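Local coordinates for flagellar protein FliL (Vibrio alginolyticus, PDB 6AHP) that assists the function of the bacterial flagellar motor, probably through its periplasmic, stomatin-like core domain, at residues Q30-L35 with F104-I109. Numbering follows the deposited sequence.
Sequences QIKAQL and FTDFVI
Ile31 has CG1 beside its backbone N (chi1 -82°) and Phe107 has CG anti to its own (chi1 -152°); the two side chains lie next to each other, pointing the same way. Ile31 CG1 sits over the middle of the Phe107 ring, 3.9 Å from the centroid and 4° off the normal, a CH-pi contact; Ile31 CD1 lies over the same face, toward CZ. The other branch, Ile31 CG2, meets CD1 of Phe104 at 4.1 Å, over that ring's face but near its rim, so one isoleucine fits between two phenylalanines that also reach helix 72-94. Ile31 and Phe107 form a non-hydrogen-bonded antiparallel pair, their CA atoms 4.7 Å apart; beside it Gln30 and Val108 bond reciprocally, Val108 N to Gln30 O being nearly straight (3.0 Å). Farther along, Thr105 and Asp106 both face Lys32, a classic beta bulge; Lys32 N donates to Asp106 O (3.0 Å), and Thr105 N, with a more bent N-H...O angle, to Lys32 O (2.9 Å). On the side of Lys32, away from the two rings, one water accepts from Lys32 NZ (2.8 Å) and Gln34 NE2 and hydrogen-bonds Thr105 OG1, while Lys32 NZ also bonds Asn11 OD1 on strand 7-21. Aromatic packing on the face of Ile31 thus joins sheet to helices, whereas Lys32 NZ, 6.7 Å from Asp106 OD1, has neutral partners, and any attraction to that carboxylate is probably only long-range.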
loop_
_atom_site.group_PDB
_atom_site.type_symbol
_atom_site.label_atom_id
_atom_site.label_comp_id
_atom_site.label_asym_id
_atom_site.label_seq_id
_atom_site.Cartn_x
_atom_site.Cartn_y
_atom_site.Cartn_z
ATOM N N GLN A 30 7.817 0.255 13.929
ATOM C CA GLN A 30 8.637 0.731 12.823
ATOM C C GLN A 30 9.393 -0.449 12.220
ATOM O O GLN A 30 10.019 -1.233 12.948
ATOM C CB GLN A 30 9.610 1.834 13.263
ATOM C CG GLN A 30 9.642 3.006 12.279
ATOM C CD GLN A 30 10.812 3.963 12.474
ATOM O OE1 GLN A 30 11.949 3.533 12.687
ATOM N NE2 GLN A 30 10.543 5.268 12.365
ATOM N N ILE A 31 9.299 -0.592 10.897
ATOM C CA ILE A 31 10.004 -1.585 10.097
ATOM C C ILE A 31 10.756 -0.853 8.996
ATOM O O ILE A 31 10.180 -0.014 8.297
ATOM C CB ILE A 31 9.045 -2.633 9.502
ATOM C CG1 ILE A 31 8.734 -3.706 10.531
ATOM C CG2 ILE A 31 9.655 -3.285 8.263
ATOM C CD1 ILE A 31 7.337 -4.224 10.466
ATOM N N LYS A 32 12.065 -1.059 8.873
ATOM C CA LYS A 32 12.841 -0.618 7.718
ATOM C C LYS A 32 13.108 -1.832 6.833
ATOM O O LYS A 32 13.441 -2.911 7.337
ATOM C CB LYS A 32 14.163 0.029 8.158
ATOM C CG LYS A 32 15.075 0.473 7.029
ATOM C CD LYS A 32 14.554 1.700 6.314
ATOM C CE LYS A 32 15.560 2.164 5.277
ATOM N NZ LYS A 32 15.992 1.034 4.374
ATOM N N ALA A 33 12.945 -1.662 5.520
ATOM C CA ALA A 33 12.931 -2.802 4.608
ATOM C C ALA A 33 13.687 -2.499 3.320
ATOM O O ALA A 33 13.826 -1.346 2.903
ATOM C CB ALA A 33 11.491 -3.215 4.257
ATOM N N GLN A 34 14.149 -3.573 2.677
ATOM C CA GLN A 34 14.737 -3.515 1.345
ATOM C C GLN A 34 14.286 -4.748 0.577
ATOM O O GLN A 34 13.819 -5.730 1.164
ATOM C CB GLN A 34 16.286 -3.451 1.381
ATOM C CG GLN A 34 16.870 -2.197 2.043
ATOM C CD GLN A 34 18.357 -1.990 1.760
ATOM O OE1 GLN A 34 18.844 -2.197 0.639
ATOM N NE2 GLN A 34 19.089 -1.568 2.783
ATOM N N LEU A 35 14.458 -4.709 -0.741
ATOM C CA LEU A 35 14.092 -5.821 -1.607
ATOM C C LEU A 35 15.349 -6.494 -2.147
ATOM O O LEU A 35 16.247 -5.820 -2.662
ATOM C CB LEU A 35 13.210 -5.350 -2.776
ATOM C CG LEU A 35 12.044 -4.448 -2.336
ATOM C CD1 LEU A 35 11.460 -3.728 -3.532
ATOM C CD2 LEU A 35 10.970 -5.282 -1.556
ATOM N N PHE A 104 14.046 -7.187 6.270
ATOM C CA PHE A 104 13.816 -6.242 7.358
ATOM C C PHE A 104 15.173 -5.993 8.025
ATOM O O PHE A 104 15.754 -6.902 8.630
ATOM C CB PHE A 104 12.802 -6.786 8.373
ATOM C CG PHE A 104 11.430 -7.133 7.788
ATOM C CD1 PHE A 104 11.050 -6.704 6.534
ATOM C CD2 PHE A 104 10.509 -7.856 8.541
ATOM C CE1 PHE A 104 9.793 -7.014 6.011
ATOM C CE2 PHE A 104 9.236 -8.182 8.027
ATOM C CZ PHE A 104 8.886 -7.767 6.763
ATOM N N THR A 105 15.649 -4.781 7.908
ATOM C CA THR A 105 16.882 -4.331 8.503
ATOM C C THR A 105 16.686 -3.728 9.895
ATOM O O THR A 105 17.563 -3.812 10.646
ATOM C CB THR A 105 17.705 -3.384 7.635
ATOM O OG1 THR A 105 16.969 -2.230 7.333
ATOM C CG2 THR A 105 18.119 -4.053 6.374
ATOM N N ASP A 106 15.489 -3.162 10.188
ATOM C CA ASP A 106 15.104 -2.677 11.504
ATOM C C ASP A 106 13.692 -3.151 11.801
ATOM O O ASP A 106 12.855 -3.119 10.949
ATOM C CB ASP A 106 15.125 -1.186 11.617
ATOM C CG ASP A 106 16.456 -0.585 11.127
ATOM O OD1 ASP A 106 17.296 -1.294 10.573
ATOM O OD2 ASP A 106 16.659 0.645 11.276
ATOM N N PHE A 107 13.489 -3.596 13.012
ATOM C CA PHE A 107 12.202 -4.074 13.443
ATOM C C PHE A 107 12.023 -3.748 14.895
ATOM O O PHE A 107 12.590 -4.388 15.729
ATOM C CB PHE A 107 12.198 -5.555 13.318
ATOM C CG PHE A 107 10.862 -6.143 13.078
ATOM C CD1 PHE A 107 9.799 -5.803 13.849
ATOM C CD2 PHE A 107 10.694 -7.083 12.110
ATOM C CE1 PHE A 107 8.582 -6.360 13.633
ATOM C CE2 PHE A 107 9.486 -7.641 11.896
ATOM C CZ PHE A 107 8.432 -7.273 12.660
ATOM N N VAL A 108 11.203 -2.781 15.217
ATOM C CA VAL A 108 11.039 -2.406 16.590
ATOM C C VAL A 108 9.628 -2.105 17.042
ATOM O O VAL A 108 8.899 -1.456 16.367
ATOM C CB VAL A 108 11.854 -1.157 16.839
ATOM C CG1 VAL A 108 13.191 -1.307 16.183
ATOM C CG2 VAL A 108 11.162 0.034 16.254
ATOM N N ILE A 109 9.243 -2.578 18.195
ATOM C CA ILE A 109 7.924 -2.300 18.663
ATOM C C ILE A 109 8.085 -1.332 19.773
ATOM O O ILE A 109 8.539 -1.673 20.817
ATOM C CB ILE A 109 7.270 -3.545 19.197
ATOM C CG1 ILE A 109 7.405 -4.649 18.204
ATOM C CG2 ILE A 109 5.819 -3.315 19.486
ATOM C CD1 ILE A 109 6.750 -5.895 18.680
HETATM O O HOH W 1 18.040 -0.750 5.152
#